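Local coordinates for enoyl-CoA hydratase/isomerase family protein (Ruegeria pomeroyi, PDB 3L3S) that belongs to the crotonase superfamily and is probably a hydro-lyase of the enoyl-CoA hydratase/isomerase type, acting in fatty acid metabolism, at residues F137-Q143 and M167-T173; L38-L42 and A95-L100. All blocks are in the same frame, centred on the assembly; numbering follows the deposited sequence.

Interaction 1: residues F137-Q143 and M167-T173; sequences FCLPGVQ and MALTGAT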
ATOM      1  N   PHE B 137       7.046  -1.051  19.132  1.00 24.46           N
ATOM      2  CA  PHE B 137       5.662  -0.915  18.679  1.00 23.74           C
ATOM      3  C   PHE B 137       4.884  -2.200  18.890  1.00 24.10           C
ATOM      4  O   PHE B 137       5.354  -3.287  18.548  1.00 25.44           O
ATOM      5  CB  PHE B 137       5.650  -0.501  17.192  1.00 20.24           C
ATOM      6  CG  PHE B 137       6.528   0.689  16.889  1.00 19.16           C
ATOM      7  CD1 PHE B 137       6.028   1.994  17.015  1.00 18.14           C
ATOM      8  CD2 PHE B 137       7.889   0.515  16.568  1.00 16.29           C
ATOM      9  CE1 PHE B 137       6.873   3.119  16.828  1.00 18.61           C
ATOM     10  CE2 PHE B 137       8.743   1.627  16.387  1.00 16.90           C
ATOM     11  CZ  PHE B 137       8.239   2.926  16.513  1.00 17.91           C
ATOM     12  N   CYS B 138       3.661  -2.067  19.393  1.00 25.12           N
ATOM     13  CA  CYS B 138       2.860  -3.239  19.688  1.00 27.24           C
ATOM     14  C   CYS B 138       1.359  -3.044  19.602  1.00 27.15           C
ATOM     15  O   CYS B 138       0.849  -1.925  19.679  1.00 25.56           O
ATOM     16  CB  CYS B 138       3.211  -3.718  21.105  1.00 28.55           C
ATOM     17  SG  CYS B 138       2.473  -5.266  21.617  1.00 36.27           S
ATOM     18  N   LEU B 139       0.685  -4.181  19.413  1.00 27.88           N
ATOM     19  CA  LEU B 139      -0.771  -4.328  19.388  1.00 30.52           C
ATOM     20  C   LEU B 139      -0.953  -5.627  20.221  1.00 32.35           C
ATOM     21  O   LEU B 139      -1.097  -6.711  19.660  1.00 31.02           O
ATOM     22  CB  LEU B 139      -1.323  -4.482  17.956  1.00 29.11           C
ATOM     23  CG  LEU B 139      -1.392  -3.293  16.988  1.00 29.35           C
ATOM     24  CD1 LEU B 139      -2.154  -3.687  15.729  1.00 30.11           C
ATOM     25  CD2 LEU B 139      -2.053  -2.094  17.641  1.00 28.27           C
ATOM     26  N   PRO B 140      -0.991  -5.511  21.578  1.00 35.70           N
ATOM     27  CA  PRO B 140      -1.123  -6.628  22.528  1.00 36.64           C
ATOM     28  C   PRO B 140      -2.466  -7.248  22.933  1.00 38.21           C
ATOM     29  O   PRO B 140      -2.505  -7.997  23.911  1.00 39.96           O
ATOM     30  CB  PRO B 140      -0.407  -6.073  23.749  1.00 35.53           C
ATOM     31  CG  PRO B 140      -0.929  -4.668  23.789  1.00 36.68           C
ATOM     32  CD  PRO B 140      -0.944  -4.231  22.326  1.00 35.84           C
ATOM     33  N   GLY B 141      -3.533  -6.974  22.186  1.00 39.33           N
ATOM     34  CA  GLY B 141      -4.858  -7.497  22.517  1.00 40.55           C
ATOM     35  C   GLY B 141      -5.082  -8.983  22.734  1.00 40.96           C
ATOM     36  O   GLY B 141      -5.740  -9.375  23.703  1.00 40.62           O
ATOM     37  N   VAL B 142      -4.525  -9.804  21.846  1.00 42.03           N
ATOM     38  CA  VAL B 142      -4.648 -11.263  21.910  1.00 44.69           C
ATOM     39  C   VAL B 142      -4.116 -11.904  23.201  1.00 46.40           C
ATOM     40  O   VAL B 142      -4.658 -12.904  23.676  1.00 46.82           O
ATOM     41  CB  VAL B 142      -3.988 -11.929  20.683  1.00 44.02           C
ATOM     42  CG1 VAL B 142      -4.863 -11.736  19.459  1.00 44.42           C
ATOM     43  CG2 VAL B 142      -2.597 -11.355  20.436  1.00 43.65           C
ATOM     44  N   GLN B 143      -3.112 -11.257  23.790  1.00 47.89           N
ATOM     45  CA  GLN B 143      -2.467 -11.705  25.021  1.00 50.60           C
ATOM     46  C   GLN B 143      -3.326 -11.397  26.250  1.00 51.06           C
ATOM     47  O   GLN B 143      -3.168 -12.031  27.295  1.00 51.48           O
ATOM     48  CB  GLN B 143      -1.115 -11.007  25.181  1.00 52.10           C
ATOM     49  CG  GLN B 143      -0.276 -10.916  23.911  1.00 53.64           C
ATOM     50  CD  GLN B 143       0.917  -9.985  24.060  1.00 55.69           C
ATOM     51  OE1 GLN B 143       0.852  -8.966  24.755  1.00 55.61           O
ATOM     52  NE2 GLN B 143       2.015 -10.332  23.404  1.00 55.37           N
HETATM   53  N   MSE B 167       0.886  -8.100  13.361  1.00 26.49           N
HETATM   54  CA  MSE B 167       0.901  -7.364  14.624  1.00 26.79           C
HETATM   55  C   MSE B 167      -0.313  -7.704  15.469  1.00 26.40           C
HETATM   56  O   MSE B 167      -0.185  -8.060  16.641  1.00 27.50           O
HETATM   57  CB  MSE B 167       0.915  -5.848  14.408  1.00 25.88           C
HETATM   58  CG  MSE B 167       2.106  -5.286  13.710  1.00 29.57           C
HETATM   59 SE   MSE B 167       2.129  -3.354  13.925  1.00 43.88          SE
HETATM   60  CE  MSE B 167       3.025  -3.265  15.651  1.00 36.34           C
ATOM     61  N   ALA B 168      -1.481  -7.636  14.835  1.00 26.41           N
ATOM     62  CA  ALA B 168      -2.760  -7.902  15.477  1.00 25.96           C
ATOM     63  C   ALA B 168      -2.942  -9.344  15.939  1.00 26.47           C
ATOM     64  O   ALA B 168      -3.417  -9.573  17.045  1.00 28.63           O
ATOM     65  CB  ALA B 168      -3.882  -7.490  14.560  1.00 26.38           C
ATOM     66  N   LEU B 169      -2.518 -10.305  15.116  1.00 28.50           N
ATOM     67  CA  LEU B 169      -2.638 -11.726  15.451  1.00 29.42           C
ATOM     68  C   LEU B 169      -1.630 -12.261  16.475  1.00 30.34           C
ATOM     69  O   LEU B 169      -2.026 -12.997  17.384  1.00 31.12           O
ATOM     70  CB  LEU B 169      -2.605 -12.605  14.197  1.00 28.59           C
ATOM     71  CG  LEU B 169      -3.735 -12.552  13.159  1.00 28.73           C
ATOM     72  CD1 LEU B 169      -3.493 -13.648  12.135  1.00 28.86           C
ATOM     73  CD2 LEU B 169      -5.099 -12.714  13.787  1.00 29.03           C
ATOM     74  N   THR B 170      -0.352 -11.885  16.349  1.00 29.71           N
ATOM     75  CA  THR B 170       0.681 -12.365  17.277  1.00 28.09           C
ATOM     76  C   THR B 170       0.871 -11.538  18.549  1.00 27.03           C
ATOM     77  O   THR B 170       1.353 -12.065  19.545  1.00 27.30           O
ATOM     78  CB  THR B 170       2.057 -12.534  16.604  1.00 27.65           C
ATOM     79  OG1 THR B 170       2.606 -11.253  16.289  1.00 30.32           O
ATOM     80  CG2 THR B 170       1.943 -13.358  15.347  1.00 29.95           C
ATOM     81  N   GLY B 171       0.552 -10.243  18.487  1.00 27.58           N
ATOM     82  CA  GLY B 171       0.696  -9.351  19.636  1.00 25.97           C
ATOM     83  C   GLY B 171       2.122  -9.040  20.077  1.00 27.01           C
ATOM     84  O   GLY B 171       2.347  -8.530  21.183  1.00 27.17           O
ATOM     85  N   ALA B 172       3.075  -9.319  19.190  1.00 25.97           N
ATOM     86  CA  ALA B 172       4.496  -9.121  19.445  1.00 26.50           C
ATOM     87  C   ALA B 172       4.953  -7.671  19.390  1.00 27.80           C
ATOM     88  O   ALA B 172       4.278  -6.817  18.811  1.00 28.29           O
ATOM     89  CB  ALA B 172       5.311  -9.954  18.465  1.00 28.20           C
ATOM     90  N   THR B 173       6.084  -7.397  20.042  1.00 28.54           N
ATOM     91  CA  THR B 173       6.669  -6.066  20.043  1.00 29.70           C
ATOM     92  C   THR B 173       7.699  -6.032  18.917  1.00 28.97           C
ATOM     93  O   THR B 173       8.484  -6.971  18.742  1.00 27.79           O
ATOM     94  CB  THR B 173       7.324  -5.685  21.395  1.00 31.82           C
ATOM     95  OG1 THR B 173       8.342  -6.630  21.728  1.00 37.40           O
ATOM     96  CG2 THR B 173       6.289  -5.648  22.509  1.00 32.48           C
TER
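This is a buried strand-and-loop to helix-end contact of the crotonase fold: strand 137-138, an outer strand, within this chain, of the small parallel sheet, and the loop after it lie along the C-terminal end of helix 161-170 and its exit. No hydrogen bond crosses; backbone approach and apolar packing hold the two segments together. Where the helix ends, G171 turns off with positive phi (69°) and comes so near the loop that a CB there would clash with V142 CG2. With no side chain in the way, G171 CA makes a CA-H...O contact with L139 O (3.2 Å); T173 CA makes another with F137 O (3.4 Å). On the side of helix 118-124, whose L120 touches F137, L139 and M167, L139 CD1 packs on M167 CB (4.0 Å), and the selenomethionine methyl CE of M167 reaches F137 CB (4.1 Å). V142 covers the last helical turn and also meets R208 of the second subunit, whose L213 packs on L169. The methyl CG2 of V142 lies 3.5 Å from L169 O.

Interaction 2: residues L38-L42 and A95-L100; sequences LHDAL and ALMLDL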
ATOM      1  N   LEU B  38      -7.316  15.909  24.914  1.00 26.46           N
ATOM      2  CA  LEU B  38      -6.644  15.876  23.615  1.00 26.74           C
ATOM      3  C   LEU B  38      -7.544  16.378  22.509  1.00 26.15           C
ATOM      4  O   LEU B  38      -7.068  17.021  21.580  1.00 27.57           O
ATOM      5  CB  LEU B  38      -6.149  14.475  23.277  1.00 26.19           C
ATOM      6  CG  LEU B  38      -4.786  14.021  23.805  1.00 28.59           C
ATOM      7  CD1 LEU B  38      -4.653  12.521  23.577  1.00 27.23           C
ATOM      8  CD2 LEU B  38      -3.650  14.780  23.106  1.00 28.33           C
ATOM      9  N   HIS B  39      -8.847  16.132  22.644  1.00 25.11           N
ATOM     10  CA  HIS B  39      -9.813  16.568  21.645  1.00 28.84           C
ATOM     11  C   HIS B  39     -10.107  18.061  21.763  1.00 30.11           C
ATOM     12  O   HIS B  39     -10.247  18.740  20.749  1.00 31.74           O
ATOM     13  CB  HIS B  39     -11.095  15.738  21.730  1.00 30.14           C
ATOM     14  CG  HIS B  39     -11.797  15.551  20.419  1.00 31.78           C
ATOM     15  ND1 HIS B  39     -12.842  14.668  20.267  1.00 34.51           N
ATOM     16  CD2 HIS B  39     -11.652  16.167  19.219  1.00 33.05           C
ATOM     17  CE1 HIS B  39     -13.317  14.757  19.036  1.00 34.75           C
ATOM     18  NE2 HIS B  39     -12.612  15.659  18.381  1.00 32.96           N
ATOM     19  N   ASP B  40     -10.130  18.566  22.998  1.00 32.01           N
ATOM     20  CA  ASP B  40     -10.369  19.979  23.278  1.00 33.28           C
ATOM     21  C   ASP B  40      -9.220  20.822  22.739  1.00 32.51           C
ATOM     22  O   ASP B  40      -9.440  21.889  22.168  1.00 32.79           O
ATOM     23  CB  ASP B  40     -10.510  20.211  24.787  1.00 37.46           C
ATOM     24  CG  ASP B  40     -11.943  20.475  25.204  1.00 42.22           C
ATOM     25  OD1 ASP B  40     -12.505  19.657  25.972  1.00 44.64           O
ATOM     26  OD2 ASP B  40     -12.509  21.505  24.764  1.00 45.33           O
ATOM     27  N   ALA B  41      -8.009  20.282  22.862  1.00 31.68           N
ATOM     28  CA  ALA B  41      -6.782  20.929  22.400  1.00 31.98           C
ATOM     29  C   ALA B  41      -6.705  20.968  20.873  1.00 32.30           C
ATOM     30  O   ALA B  41      -6.128  21.887  20.294  1.00 32.32           O
ATOM     31  CB  ALA B  41      -5.565  20.203  22.971  1.00 32.29           C
ATOM     32  N   LEU B  42      -7.314  19.968  20.242  1.00 33.17           N
ATOM     33  CA  LEU B  42      -7.352  19.835  18.793  1.00 34.42           C
ATOM     34  C   LEU B  42      -8.440  20.718  18.164  1.00 34.36           C
ATOM     35  O   LEU B  42      -8.212  21.312  17.110  1.00 33.27           O
ATOM     36  CB  LEU B  42      -7.549  18.365  18.408  1.00 35.19           C
ATOM     37  CG  LEU B  42      -7.578  17.997  16.925  1.00 34.21           C
ATOM     38  CD1 LEU B  42      -6.214  18.237  16.287  1.00 35.07           C
ATOM     39  CD2 LEU B  42      -8.001  16.563  16.789  1.00 34.77           C
ATOM     40  N   ALA B  95     -13.725   9.280  17.695  1.00 28.29           N
ATOM     41  CA  ALA B  95     -14.035  10.646  17.248  1.00 29.80           C
ATOM     42  C   ALA B  95     -12.789  11.533  17.245  1.00 28.27           C
ATOM     43  O   ALA B  95     -12.649  12.405  16.387  1.00 29.98           O
ATOM     44  CB  ALA B  95     -15.136  11.264  18.112  1.00 31.01           C
ATOM     45  N   LEU B  96     -11.881  11.276  18.191  1.00 26.85           N
ATOM     46  CA  LEU B  96     -10.618  12.010  18.314  1.00 24.66           C
ATOM     47  C   LEU B  96      -9.679  11.607  17.181  1.00 26.05           C
ATOM     48  O   LEU B  96      -9.191  12.466  16.428  1.00 26.47           O
ATOM     49  CB  LEU B  96      -9.955  11.726  19.669  1.00 20.64           C
ATOM     50  CG  LEU B  96      -8.452  11.983  19.873  1.00 21.88           C
ATOM     51  CD1 LEU B  96      -8.144  13.466  19.957  1.00 18.07           C
ATOM     52  CD2 LEU B  96      -7.981  11.263  21.121  1.00 19.57           C
HETATM   53  N   MSE B  97      -9.517  10.296  17.020  1.00 25.29           N
HETATM   54  CA  MSE B  97      -8.635   9.722  16.010  1.00 27.62           C
HETATM   55  C   MSE B  97      -9.030  10.058  14.581  1.00 27.46           C
HETATM   56  O   MSE B  97      -8.162  10.224  13.726  1.00 27.12           O
HETATM   57  CB  MSE B  97      -8.532   8.213  16.196  1.00 30.76           C
HETATM   58  CG  MSE B  97      -8.045   7.787  17.562  1.00 32.73           C
HETATM   59 SE   MSE B  97      -6.263   8.384  17.937  1.00 41.54          SE
HETATM   60  CE  MSE B  97      -6.116   7.786  19.793  1.00 39.05           C
ATOM     61  N   LEU B  98     -10.335  10.235  14.363  1.00 29.77           N
ATOM     62  CA  LEU B  98     -10.893  10.593  13.058  1.00 31.28           C
ATOM     63  C   LEU B  98     -10.501  12.037  12.760  1.00 31.33           C
ATOM     64  O   LEU B  98      -9.811  12.306  11.772  1.00 33.33           O
ATOM     65  CB  LEU B  98     -12.423  10.472  13.072  1.00 32.49           C
ATOM     66  CG  LEU B  98     -13.153   9.587  12.052  1.00 32.93           C
ATOM     67  CD1 LEU B  98     -14.667   9.701  12.269  1.00 33.06           C
ATOM     68  CD2 LEU B  98     -12.780   9.960  10.618  1.00 32.05           C
ATOM     69  N   ASP B  99     -10.871  12.929  13.684  1.00 30.49           N
ATOM     70  CA  ASP B  99     -10.584  14.371  13.628  1.00 29.69           C
ATOM     71  C   ASP B  99      -9.092  14.693  13.472  1.00 27.69           C
ATOM     72  O   ASP B  99      -8.738  15.674  12.826  1.00 26.52           O
ATOM     73  CB  ASP B  99     -11.069  15.045  14.919  1.00 32.12           C
ATOM     74  CG  ASP B  99     -12.499  15.540  14.843  1.00 35.12           C
ATOM     75  OD1 ASP B  99     -13.262  15.164  13.918  1.00 39.62           O
ATOM     76  OD2 ASP B  99     -12.862  16.324  15.742  1.00 36.57           O
ATOM     77  N   LEU B 100      -8.247  13.872  14.102  1.00 26.99           N
ATOM     78  CA  LEU B 100      -6.792  14.012  14.077  1.00 27.03           C
ATOM     79  C   LEU B 100      -6.171  13.586  12.742  1.00 27.86           C
ATOM     80  O   LEU B 100      -5.217  14.214  12.266  1.00 29.66           O
ATOM     81  CB  LEU B 100      -6.171  13.237  15.254  1.00 25.68           C
ATOM     82  CG  LEU B 100      -4.649  13.253  15.437  1.00 26.03           C
ATOM     83  CD1 LEU B 100      -4.167  14.677  15.704  1.00 24.74           C
ATOM     84  CD2 LEU B 100      -4.234  12.311  16.548  1.00 24.62           C
TER
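L96 fills the apolar centre of this helix-helix packing in the crotonase fold, where helix 32-45 and helix 84-101 run side by side in roughly the same direction, their local axes 10.1 Å apart at 29°. The L96 CD1 methyl rests against L38 CB (4.0 Å) and H39 CB (4.1 Å). One turn after L38, L42 reaches across with CD2 4.1 Å from L100 CB and 3.9 Å from D99 CB, extending the apolar seam along both helices. L38 also packs on L22 of strand 17-22, and L100 on L122 of helix 118-124, so the seam merges with the subunit interior. Outward from it, the H39 imidazole lies over the backbone of helix 84-101: L96 CA sits 4.0 Å from the ring centroid, 13° off the normal, a CH-pi contact on one face. At the polar edge of the contact the ring edge turns to D99, and a nearly linear hydrogen bond joins the helices, H39 NE2 donating to D99 OD2 at 2.7 Å and 175°.

In the fold
Both contacts belong to the same crotonase-type domain and follow in series: 38-42 and 95-100 have met before the chain reaches 137-143 and 167-173. Their centres are about 25 Å apart and their nearest atoms about 11 Å, so they do not touch. Interaction 2, its centre about 10 Å from the chain centre, joins helix 32-45, which packs on strands 9-14 and 17-22 of the mixed sheet, to helix 84-101; interaction 1, about 19 Å out, joins strand 137-138 to helix 161-170. Helix 118-124 touches both, through L120 and L122 respectively. Both regions also pack on the second subunit, in interaction 2 through M97 and L98 on its Y232, so both lie near a trimer interface.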